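Local coordinates for protein transcriptional regulator, SorC family (Enterococcus faecalis, PDB 2O0M) that probably regulates transcription as a DNA-binding protein of the SorC family whose sugar-binding domain is thought to sense a carbohydrate effector, at residues A[122-127]-A[154-159]; A[163-166]-A[170-173]; A[268-271]-A[276-279]. One frame throughout, in Å; residues are numbered along the deposited sequence.

Contact 1 (A[122-127]-A[154-159])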
ATOM      1  N   LYS A 122      -8.373   2.024 -17.728  1.00 17.60           N
ATOM      2  CA  LYS A 122      -8.295   0.556 -17.774  1.00 17.41           C
ATOM      3  C   LYS A 122      -7.025   0.023 -17.106  1.00 17.15           C
ATOM      4  O   LYS A 122      -7.018  -1.095 -16.596  1.00 17.10           O
ATOM      5  CB  LYS A 122      -8.399   0.020 -19.213  1.00 17.22           C
ATOM      6  CG  LYS A 122      -8.163  -1.513 -19.340  1.00 17.65           C
ATOM      7  CD  LYS A 122      -8.574  -2.074 -20.707  1.00 17.14           C
ATOM      8  CE  LYS A 122      -8.196  -3.559 -20.888  1.00 16.58           C
ATOM      9  NZ  LYS A 122      -6.731  -3.826 -20.902  1.00 15.11           N
ATOM     10  N   VAL A 123      -5.960   0.819 -17.084  1.00 16.43           N
ATOM     11  CA  VAL A 123      -4.694   0.363 -16.491  1.00 16.18           C
ATOM     12  C   VAL A 123      -4.877  -0.004 -15.013  1.00 15.86           C
ATOM     13  O   VAL A 123      -4.307  -0.978 -14.554  1.00 14.60           O
ATOM     14  CB  VAL A 123      -3.556   1.397 -16.664  1.00 15.97           C
ATOM     15  CG1 VAL A 123      -2.281   0.961 -15.919  1.00 15.87           C
ATOM     16  CG2 VAL A 123      -3.244   1.599 -18.150  1.00 15.47           C
ATOM     17  N   LEU A 124      -5.686   0.761 -14.286  1.00 16.37           N
ATOM     18  CA  LEU A 124      -5.947   0.456 -12.867  1.00 16.60           C
ATOM     19  C   LEU A 124      -6.746  -0.837 -12.709  1.00 16.84           C
ATOM     20  O   LEU A 124      -6.496  -1.625 -11.798  1.00 16.43           O
ATOM     21  CB  LEU A 124      -6.672   1.613 -12.191  1.00 17.16           C
ATOM     22  CG  LEU A 124      -5.869   2.910 -12.029  1.00 18.16           C
ATOM     23  CD1 LEU A 124      -6.643   3.905 -11.170  1.00 20.66           C
ATOM     24  CD2 LEU A 124      -4.501   2.673 -11.414  1.00 19.91           C
ATOM     25  N   SER A 125      -7.699  -1.050 -13.607  1.00 16.94           N
ATOM     26  CA  SER A 125      -8.434  -2.316 -13.669  1.00 17.31           C
ATOM     27  C   SER A 125      -7.470  -3.466 -13.957  1.00 16.70           C
ATOM     28  O   SER A 125      -7.534  -4.524 -13.324  1.00 16.49           O
ATOM     29  CB  SER A 125      -9.550  -2.250 -14.735  1.00 18.00           C
ATOM     30  OG  SER A 125     -10.035  -3.543 -15.063  1.00 20.98           O
ATOM     31  N   ASP A 126      -6.575  -3.250 -14.914  1.00 15.61           N
ATOM     32  CA  ASP A 126      -5.508  -4.199 -15.215  1.00 15.49           C
ATOM     33  C   ASP A 126      -4.620  -4.475 -14.006  1.00 14.51           C
ATOM     34  O   ASP A 126      -4.193  -5.610 -13.805  1.00 15.06           O
ATOM     35  CB  ASP A 126      -4.646  -3.712 -16.381  1.00 15.47           C
ATOM     36  CG  ASP A 126      -5.392  -3.700 -17.705  1.00 16.42           C
ATOM     37  OD1 ASP A 126      -6.395  -4.427 -17.855  1.00 18.50           O
ATOM     38  OD2 ASP A 126      -4.961  -2.955 -18.597  1.00 17.14           O
ATOM     39  N   PHE A 127      -4.348  -3.453 -13.197  1.00 13.58           N
ATOM     40  CA  PHE A 127      -3.592  -3.688 -11.943  1.00 13.15           C
ATOM     41  C   PHE A 127      -4.322  -4.694 -11.046  1.00 12.79           C
ATOM     42  O   PHE A 127      -3.682  -5.490 -10.358  1.00 12.73           O
ATOM     43  CB  PHE A 127      -3.352  -2.402 -11.139  1.00 12.41           C
ATOM     44  CG  PHE A 127      -2.325  -1.446 -11.716  1.00 11.78           C
ATOM     45  CD1 PHE A 127      -1.419  -1.810 -12.710  1.00 12.10           C
ATOM     46  CD2 PHE A 127      -2.258  -0.155 -11.213  1.00 11.20           C
ATOM     47  CE1 PHE A 127      -0.492  -0.898 -13.193  1.00 11.31           C
ATOM     48  CE2 PHE A 127      -1.339   0.753 -11.692  1.00 12.89           C
ATOM     49  CZ  PHE A 127      -0.445   0.377 -12.682  1.00 11.82           C
HETATM   50  N   MSE A 154      -5.331   1.901  -4.806  1.00 10.69           N
HETATM   51  CA  MSE A 154      -5.742   0.685  -4.131  1.00 10.69           C
HETATM   52  C   MSE A 154      -7.265   0.459  -4.180  1.00 11.09           C
HETATM   53  O   MSE A 154      -7.723  -0.684  -4.270  1.00 11.51           O
HETATM   54  CB  MSE A 154      -5.253   0.698  -2.689  1.00 10.80           C
HETATM   55  CG  MSE A 154      -3.738   0.589  -2.563  1.00 11.49           C
HETATM   56 SE   MSE A 154      -3.055  -1.146  -3.137  1.00 19.95          SE
HETATM   57  CE  MSE A 154      -3.955  -2.211  -1.797  1.00 16.50           C
ATOM     58  N   ALA A 155      -8.047   1.534  -4.129  1.00 11.74           N
ATOM     59  CA  ALA A 155      -9.505   1.434  -4.216  1.00 11.50           C
ATOM     60  C   ALA A 155      -9.895   0.818  -5.567  1.00 12.39           C
ATOM     61  O   ALA A 155     -10.717  -0.102  -5.641  1.00 13.22           O
ATOM     62  CB  ALA A 155     -10.132   2.791  -4.065  1.00 11.39           C
HETATM   63  N   MSE A 156      -9.258   1.300  -6.620  1.00 12.27           N
HETATM   64  CA  MSE A 156      -9.544   0.786  -7.966  1.00 13.28           C
HETATM   65  C   MSE A 156      -9.038  -0.630  -8.180  1.00 12.59           C
HETATM   66  O   MSE A 156      -9.724  -1.465  -8.809  1.00 13.48           O
HETATM   67  CB  MSE A 156      -8.967   1.710  -9.025  1.00 14.68           C
HETATM   68  CG  MSE A 156      -9.635   3.059  -9.064  1.00 19.07           C
HETATM   69 SE   MSE A 156     -11.568   3.005  -9.346  1.00 35.26          SE
HETATM   70  CE  MSE A 156     -11.695   1.493 -10.531  1.00 22.98           C
ATOM     71  N   VAL A 157      -7.840  -0.916  -7.670  1.00 12.26           N
ATOM     72  CA  VAL A 157      -7.323  -2.271  -7.681  1.00 12.20           C
ATOM     73  C   VAL A 157      -8.296  -3.226  -6.998  1.00 12.28           C
ATOM     74  O   VAL A 157      -8.639  -4.279  -7.542  1.00 12.58           O
ATOM     75  CB  VAL A 157      -5.941  -2.354  -6.982  1.00 12.85           C
ATOM     76  CG1 VAL A 157      -5.568  -3.811  -6.707  1.00 13.17           C
ATOM     77  CG2 VAL A 157      -4.871  -1.665  -7.831  1.00 12.70           C
ATOM     78  N   ALA A 158      -8.739  -2.862  -5.794  1.00 12.10           N
ATOM     79  CA  ALA A 158      -9.627  -3.717  -5.017  1.00 12.23           C
ATOM     80  C   ALA A 158     -10.919  -4.027  -5.785  1.00 12.26           C
ATOM     81  O   ALA A 158     -11.368  -5.173  -5.820  1.00 12.46           O
ATOM     82  CB  ALA A 158      -9.939  -3.087  -3.671  1.00 12.08           C
ATOM     83  N   GLU A 159     -11.495  -3.013  -6.419  1.00 12.67           N
ATOM     84  CA  GLU A 159     -12.760  -3.178  -7.160  1.00 13.96           C
ATOM     85  C   GLU A 159     -12.618  -4.161  -8.319  1.00 13.98           C
ATOM     86  O   GLU A 159     -13.612  -4.731  -8.788  1.00 14.43           O
ATOM     87  CB  GLU A 159     -13.236  -1.826  -7.696  1.00 14.74           C
ATOM     88  CG  GLU A 159     -13.657  -0.840  -6.625  1.00 18.41           C
ATOM     89  CD  GLU A 159     -14.966  -1.208  -5.933  1.00 21.19           C
ATOM     90  OE1 GLU A 159     -15.700  -2.099  -6.444  1.00 23.67           O
ATOM     91  OE2 GLU A 159     -15.265  -0.582  -4.885  1.00 21.50           O
TER

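Contact 2 (A[163-166]-A[170-173])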
ATOM      1  N   SER A 163     -11.176 -14.024  -7.939  1.00 14.44           N
ATOM      2  CA  SER A 163     -11.258 -14.985  -6.866  1.00 15.28           C
ATOM      3  C   SER A 163      -9.883 -15.479  -6.400  1.00 15.09           C
ATOM      4  O   SER A 163      -9.023 -15.798  -7.217  1.00 16.01           O
ATOM      5  CB  SER A 163     -12.096 -16.184  -7.327  1.00 15.24           C
ATOM      6  OG  SER A 163     -12.203 -17.128  -6.280  1.00 17.65           O
ATOM      7  N   LEU A 164      -9.700 -15.552  -5.084  1.00 15.12           N
ATOM      8  CA  LEU A 164      -8.510 -16.176  -4.486  1.00 15.20           C
ATOM      9  C   LEU A 164      -8.847 -17.264  -3.474  1.00 15.62           C
ATOM     10  O   LEU A 164      -7.993 -18.082  -3.160  1.00 15.26           O
ATOM     11  CB  LEU A 164      -7.624 -15.135  -3.781  1.00 15.33           C
ATOM     12  CG  LEU A 164      -7.045 -14.064  -4.697  1.00 15.30           C
ATOM     13  CD1 LEU A 164      -6.341 -12.958  -3.896  1.00 14.70           C
ATOM     14  CD2 LEU A 164      -6.091 -14.659  -5.718  1.00 15.93           C
ATOM     15  N   GLU A 165     -10.072 -17.264  -2.957  1.00 15.64           N
ATOM     16  CA  GLU A 165     -10.446 -18.168  -1.883  1.00 16.68           C
ATOM     17  C   GLU A 165     -10.664 -19.564  -2.457  1.00 17.29           C
ATOM     18  O   GLU A 165     -11.232 -19.712  -3.538  1.00 18.05           O
ATOM     19  CB  GLU A 165     -11.726 -17.672  -1.203  1.00 16.28           C
ATOM     20  CG  GLU A 165     -11.964 -18.257   0.170  1.00 16.34           C
ATOM     21  CD  GLU A 165     -11.219 -17.555   1.289  1.00 16.18           C
ATOM     22  OE1 GLU A 165     -11.465 -17.938   2.459  1.00 16.10           O
ATOM     23  OE2 GLU A 165     -10.393 -16.647   1.021  1.00 15.02           O
ATOM     24  N   THR A 166     -10.196 -20.580  -1.734  1.00 18.51           N
ATOM     25  CA  THR A 166     -10.437 -21.976  -2.108  1.00 19.28           C
ATOM     26  C   THR A 166     -10.767 -22.776  -0.861  1.00 20.34           C
ATOM     27  O   THR A 166     -10.771 -22.244   0.251  1.00 19.54           O
ATOM     28  CB  THR A 166      -9.202 -22.623  -2.791  1.00 19.38           C
ATOM     29  OG1 THR A 166      -8.124 -22.717  -1.855  1.00 20.47           O
ATOM     30  CG2 THR A 166      -8.752 -21.832  -4.006  1.00 19.48           C
ATOM     31  N   HIS A 170      -7.521 -19.738   2.711  1.00 16.92           N
ATOM     32  CA  HIS A 170      -8.445 -18.780   3.297  1.00 17.05           C
ATOM     33  C   HIS A 170      -7.723 -17.480   3.567  1.00 15.76           C
ATOM     34  O   HIS A 170      -6.830 -17.428   4.411  1.00 15.52           O
ATOM     35  CB  HIS A 170      -9.055 -19.329   4.577  1.00 18.23           C
ATOM     36  CG  HIS A 170      -9.657 -20.683   4.402  1.00 20.40           C
ATOM     37  ND1 HIS A 170      -9.467 -21.710   5.303  1.00 24.21           N
ATOM     38  CD2 HIS A 170     -10.406 -21.198   3.398  1.00 22.66           C
ATOM     39  CE1 HIS A 170     -10.097 -22.789   4.874  1.00 23.84           C
ATOM     40  NE2 HIS A 170     -10.677 -22.505   3.722  1.00 24.03           N
ATOM     41  N   ASN A 171      -8.141 -16.427   2.867  1.00 14.46           N
ATOM     42  CA  ASN A 171      -7.493 -15.119   2.978  1.00 13.92           C
ATOM     43  C   ASN A 171      -8.304 -14.127   3.793  1.00 13.78           C
ATOM     44  O   ASN A 171      -9.503 -13.957   3.560  1.00 13.96           O
ATOM     45  CB  ASN A 171      -7.261 -14.544   1.582  1.00 13.68           C
ATOM     46  CG  ASN A 171      -6.485 -15.483   0.681  1.00 13.41           C
ATOM     47  OD1 ASN A 171      -6.881 -15.730  -0.469  1.00 16.23           O
ATOM     48  ND2 ASN A 171      -5.378 -16.009   1.188  1.00 10.79           N
ATOM     49  N   LEU A 172      -7.631 -13.471   4.739  1.00 13.61           N
ATOM     50  CA  LEU A 172      -8.208 -12.412   5.556  1.00 13.20           C
ATOM     51  C   LEU A 172      -7.515 -11.081   5.222  1.00 12.59           C
ATOM     52  O   LEU A 172      -6.281 -10.995   5.255  1.00 12.81           O
ATOM     53  CB  LEU A 172      -8.009 -12.727   7.033  1.00 13.69           C
ATOM     54  CG  LEU A 172      -8.539 -11.721   8.042  1.00 14.14           C
ATOM     55  CD1 LEU A 172     -10.050 -11.726   8.046  1.00 16.01           C
ATOM     56  CD2 LEU A 172      -7.982 -12.002   9.417  1.00 15.70           C
ATOM     57  N   PHE A 173      -8.309 -10.056   4.934  1.00 11.75           N
ATOM     58  CA  PHE A 173      -7.791  -8.727   4.621  1.00 11.85           C
ATOM     59  C   PHE A 173      -8.014  -7.784   5.797  1.00 11.37           C
ATOM     60  O   PHE A 173      -9.110  -7.725   6.368  1.00 11.52           O
ATOM     61  CB  PHE A 173      -8.424  -8.156   3.341  1.00 12.04           C
ATOM     62  CG  PHE A 173      -8.163  -8.982   2.119  1.00 11.50           C
ATOM     63  CD1 PHE A 173      -7.114  -8.679   1.259  1.00 11.86           C
ATOM     64  CD2 PHE A 173      -8.935 -10.116   1.859  1.00 11.11           C
ATOM     65  CE1 PHE A 173      -6.878  -9.455   0.118  1.00 14.08           C
ATOM     66  CE2 PHE A 173      -8.696 -10.910   0.723  1.00 12.56           C
ATOM     67  CZ  PHE A 173      -7.651 -10.579  -0.135  1.00 13.22           C
TER
HETATM   68  O   HOH W   1      -9.533 -14.689  -0.777  1.00 19.00           O
HETATM   69  O   HOH W   2     -11.172 -16.049   4.380  1.00 21.52           O

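Contact 3 (A[268-271]-A[276-279])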
ATOM      1  N   ALA A 268       9.928  16.442   1.068  1.00 19.43           N
ATOM      2  CA  ALA A 268       9.275  15.137   0.993  1.00 17.62           C
ATOM      3  C   ALA A 268       8.790  14.874  -0.423  1.00 16.87           C
ATOM      4  O   ALA A 268       8.181  15.740  -1.055  1.00 16.04           O
ATOM      5  CB  ALA A 268       8.114  15.066   1.976  1.00 18.06           C
ATOM      6  N   VAL A 269       9.064  13.668  -0.912  1.00 15.05           N
ATOM      7  CA  VAL A 269       8.754  13.283  -2.288  1.00 14.71           C
ATOM      8  C   VAL A 269       7.729  12.145  -2.330  1.00 13.82           C
ATOM      9  O   VAL A 269       6.787  12.181  -3.121  1.00 13.38           O
ATOM     10  CB  VAL A 269      10.047  12.865  -3.042  1.00 14.64           C
ATOM     11  CG1 VAL A 269       9.749  12.291  -4.412  1.00 15.16           C
ATOM     12  CG2 VAL A 269      10.978  14.069  -3.192  1.00 15.64           C
ATOM     13  N   ALA A 270       7.943  11.125  -1.502  1.00 13.20           N
ATOM     14  CA  ALA A 270       7.084   9.945  -1.477  1.00 12.10           C
ATOM     15  C   ALA A 270       6.471   9.718  -0.103  1.00 10.85           C
ATOM     16  O   ALA A 270       7.008  10.143   0.912  1.00 10.38           O
ATOM     17  CB  ALA A 270       7.878   8.712  -1.883  1.00 11.88           C
ATOM     18  N   GLU A 271       5.324   9.055  -0.100  1.00  9.67           N
ATOM     19  CA  GLU A 271       4.692   8.565   1.114  1.00  9.60           C
ATOM     20  C   GLU A 271       4.406   7.069   0.965  1.00  8.90           C
ATOM     21  O   GLU A 271       4.091   6.567  -0.129  1.00 10.22           O
ATOM     22  CB  GLU A 271       3.380   9.327   1.371  1.00  9.75           C
ATOM     23  CG  GLU A 271       2.656   8.956   2.671  1.00 10.10           C
ATOM     24  CD  GLU A 271       1.824   7.702   2.584  1.00  9.67           C
ATOM     25  OE1 GLU A 271       1.544   7.230   1.461  1.00 10.79           O
ATOM     26  OE2 GLU A 271       1.441   7.175   3.652  1.00 11.02           O
ATOM     27  N   PHE A 276       7.094   9.468   5.296  1.00 11.43           N
ATOM     28  CA  PHE A 276       7.409  10.352   4.175  1.00 12.17           C
ATOM     29  C   PHE A 276       8.894  10.307   3.855  1.00 12.42           C
ATOM     30  O   PHE A 276       9.712  10.352   4.760  1.00 12.97           O
ATOM     31  CB  PHE A 276       6.963  11.778   4.494  1.00 11.35           C
ATOM     32  CG  PHE A 276       5.478  11.915   4.578  1.00 11.42           C
ATOM     33  CD1 PHE A 276       4.752  12.325   3.471  1.00  9.59           C
ATOM     34  CD2 PHE A 276       4.793  11.552   5.733  1.00 11.42           C
ATOM     35  CE1 PHE A 276       3.387  12.416   3.519  1.00 11.17           C
ATOM     36  CE2 PHE A 276       3.408  11.627   5.786  1.00 11.70           C
ATOM     37  CZ  PHE A 276       2.707  12.060   4.686  1.00 11.25           C
ATOM     38  N   PHE A 277       9.217  10.220   2.566  1.00 13.13           N
ATOM     39  CA  PHE A 277      10.593   9.991   2.105  1.00 14.17           C
ATOM     40  C   PHE A 277      11.065  11.114   1.181  1.00 15.09           C
ATOM     41  O   PHE A 277      10.334  11.543   0.298  1.00 14.41           O
ATOM     42  CB  PHE A 277      10.685   8.671   1.339  1.00 13.86           C
ATOM     43  CG  PHE A 277      10.160   7.485   2.101  1.00 12.94           C
ATOM     44  CD1 PHE A 277      11.028   6.640   2.795  1.00 12.08           C
ATOM     45  CD2 PHE A 277       8.797   7.200   2.119  1.00 12.90           C
ATOM     46  CE1 PHE A 277      10.543   5.547   3.488  1.00 13.47           C
ATOM     47  CE2 PHE A 277       8.311   6.113   2.820  1.00 12.26           C
ATOM     48  CZ  PHE A 277       9.188   5.284   3.516  1.00 13.06           C
ATOM     49  N   ASP A 278      12.301  11.577   1.369  1.00 16.81           N
ATOM     50  CA  ASP A 278      12.885  12.516   0.417  1.00 17.93           C
ATOM     51  C   ASP A 278      13.513  11.739  -0.743  1.00 19.04           C
ATOM     52  O   ASP A 278      13.454  10.508  -0.762  1.00 17.96           O
ATOM     53  CB  ASP A 278      13.864  13.494   1.095  1.00 18.18           C
ATOM     54  CG  ASP A 278      15.111  12.821   1.646  1.00 18.54           C
ATOM     55  OD1 ASP A 278      15.434  11.686   1.248  1.00 18.37           O
ATOM     56  OD2 ASP A 278      15.788  13.451   2.486  1.00 17.88           O
ATOM     57  N   GLU A 279      14.079  12.446  -1.721  1.00 20.44           N
ATOM     58  CA  GLU A 279      14.570  11.787  -2.944  1.00 21.72           C
ATOM     59  C   GLU A 279      15.750  10.839  -2.678  1.00 21.96           C
ATOM     60  O   GLU A 279      15.980   9.892  -3.436  1.00 21.52           O
ATOM     61  CB  GLU A 279      14.904  12.813  -4.040  1.00 22.24           C
ATOM     62  CG  GLU A 279      16.237  13.510  -3.917  1.00 24.16           C
ATOM     63  CD  GLU A 279      16.551  14.373  -5.131  1.00 24.46           C
ATOM     64  OE1 GLU A 279      17.524  15.156  -5.060  1.00 28.67           O
ATOM     65  OE2 GLU A 279      15.823  14.280  -6.148  1.00 27.65           O
TER

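Contact 1 (A[122-127]-A[154-159])
Leu124 and Phe127 of one helix meet Met156 and Val157 of another where the axes of 122-127 and 154-159 approach to 7.6 Å, their N-to-C directions 63° apart. The helices come nearest at Phe127 and Val157, whose CA atoms lie 5.8 Å apart. All side-chain touching is apolar. Leu124 crosses selenomethionine Met156 at about a right angle: its CD1 branch lies 3.8 Å from Met156 CG and equally near Met156 CB. Met156 touches the leucine through CB and CG, and the bends at chi2 and chi3 come beyond them. Deeper in, Phe127 offers its CB to Val157 CG2 at 3.7 Å, while its ring is directed elsewhere. With chi1 -73° the ring carbon CG stands beside the backbone N, and Val123 O of the preceding turn lies over one ring face, offset toward the rim. Phe127 and Val157 both rest on Ile306 of strand 302-306, where branched and aromatic groups suit a buried helix-sheet interface; Met156, flexible and exposed, closes the outer side. Two neighbouring helices packed side by side on one face of a largely parallel sheet are characteristic of the Rossmann-like alpha/beta fold of the putative sugar-binding domain.

Contact 2 (A[163-166]-A[170-173])
Glu165 reaches from the loop 163-166 to the start of strand segment 170-173 and takes the one direct hydrogen bond between them. Asn171 N donates to Glu165 OE2 over 2.9 Å in a nearly straight line (177°), meeting the oxygen on its syn side but 28° out of the carboxylate plane. With CG anti to the backbone N, a bend at chi2 (83°) turns the carboxylate toward the strand backbone at His170 and Asn171. Two waters add to this. One donates to Glu165 OE1 at 2.7 Å and to Asn171 O at 2.8 Å; the other lies within bonding distance of Glu165 OE2 and Asn171 OD1, though it has more acceptors in reach than protons to give. Close nonbonded approaches complete the contact. Glu165 OE1 sits 3.2 Å from His170 CA and lies at the edge of the imidazole, near its plane, while Leu164 CB touches Asn171 OD1 at 3.4 Å. Leu164, buried and apolar, packs on Leu135 and Thr132 of helix 122-138. His170 ND1 is bonded to Glu143 on the adjacent strand, so the imidazole's main polar partner is not Glu165. A long, bendable acid therefore serves here as acceptor for a strand N-H, a role backbone carbonyls usually play in sheets; its carboxylate, gripped by protein and water, probably remains ionised.

Contact 3 (A[268-271]-A[276-279])
Val269 and Ala270 both donate their backbone N-H to Phe277 O, at 2.8 Å and 3.0 Å; two successive residues facing one form a classic beta bulge. Ala270 N lies in the carbonyl plane of Phe277, whereas Val269 N is tilted 24° from it. The return bond, Phe277 N to Ala270 O at 2.8 Å, completes the antiparallel hydrogen-bonded pair. At the adjoining non-hydrogen-bonded pair, Glu271 lays its methylene CG over one face of the Phe276 ring, 3.9 Å from the centroid, in a CH-pi contact. Chi1 of -177° sets that CG anti to the backbone N, and the bend at chi2 carries the carboxylate onward, its plane 63° from the ring's. Glutamate suits this place because its aliphatic part serves the phenylalanine while its acid end works beyond: Glu271 OE2 forms a salt bridge with Arg253 and accepts from Gly274 N in the hairpin turn. On the other face the small Ala270 leaves room for helix 313-320, and its CB is 4.3 Å from Phe277 CB. Phe277 also packs edge-to-face with Tyr319. The hairpin thus lies between helices 246-252 and 313-320, with strand 238-245 pairing on the side of Glu271 and strand 283-286 on that of Phe276.

How the contacts relate
From the N terminus of the modelled chain, contact 1 comes first, closing a loop of 26 residues that holds the rest of helix 122-138 and strand 142-148. Contact 2 follows directly, its segments adjoining those of contact 1 in sequence, and closes the short turn at 167-169, the last part of the connection from helix 152-159 into strand 169-175. Contact 3 arrives much later, closing the hairpin of 270-272 and 275-277. The three are in series and none crosses another. Contact 1 joins helices beside the sheet, whereas contacts 2 and 3 both reach the sheet itself, on opposite sides of the chain's centre, with centres about 33 Å apart. All lie within the putative sugar-binding domain.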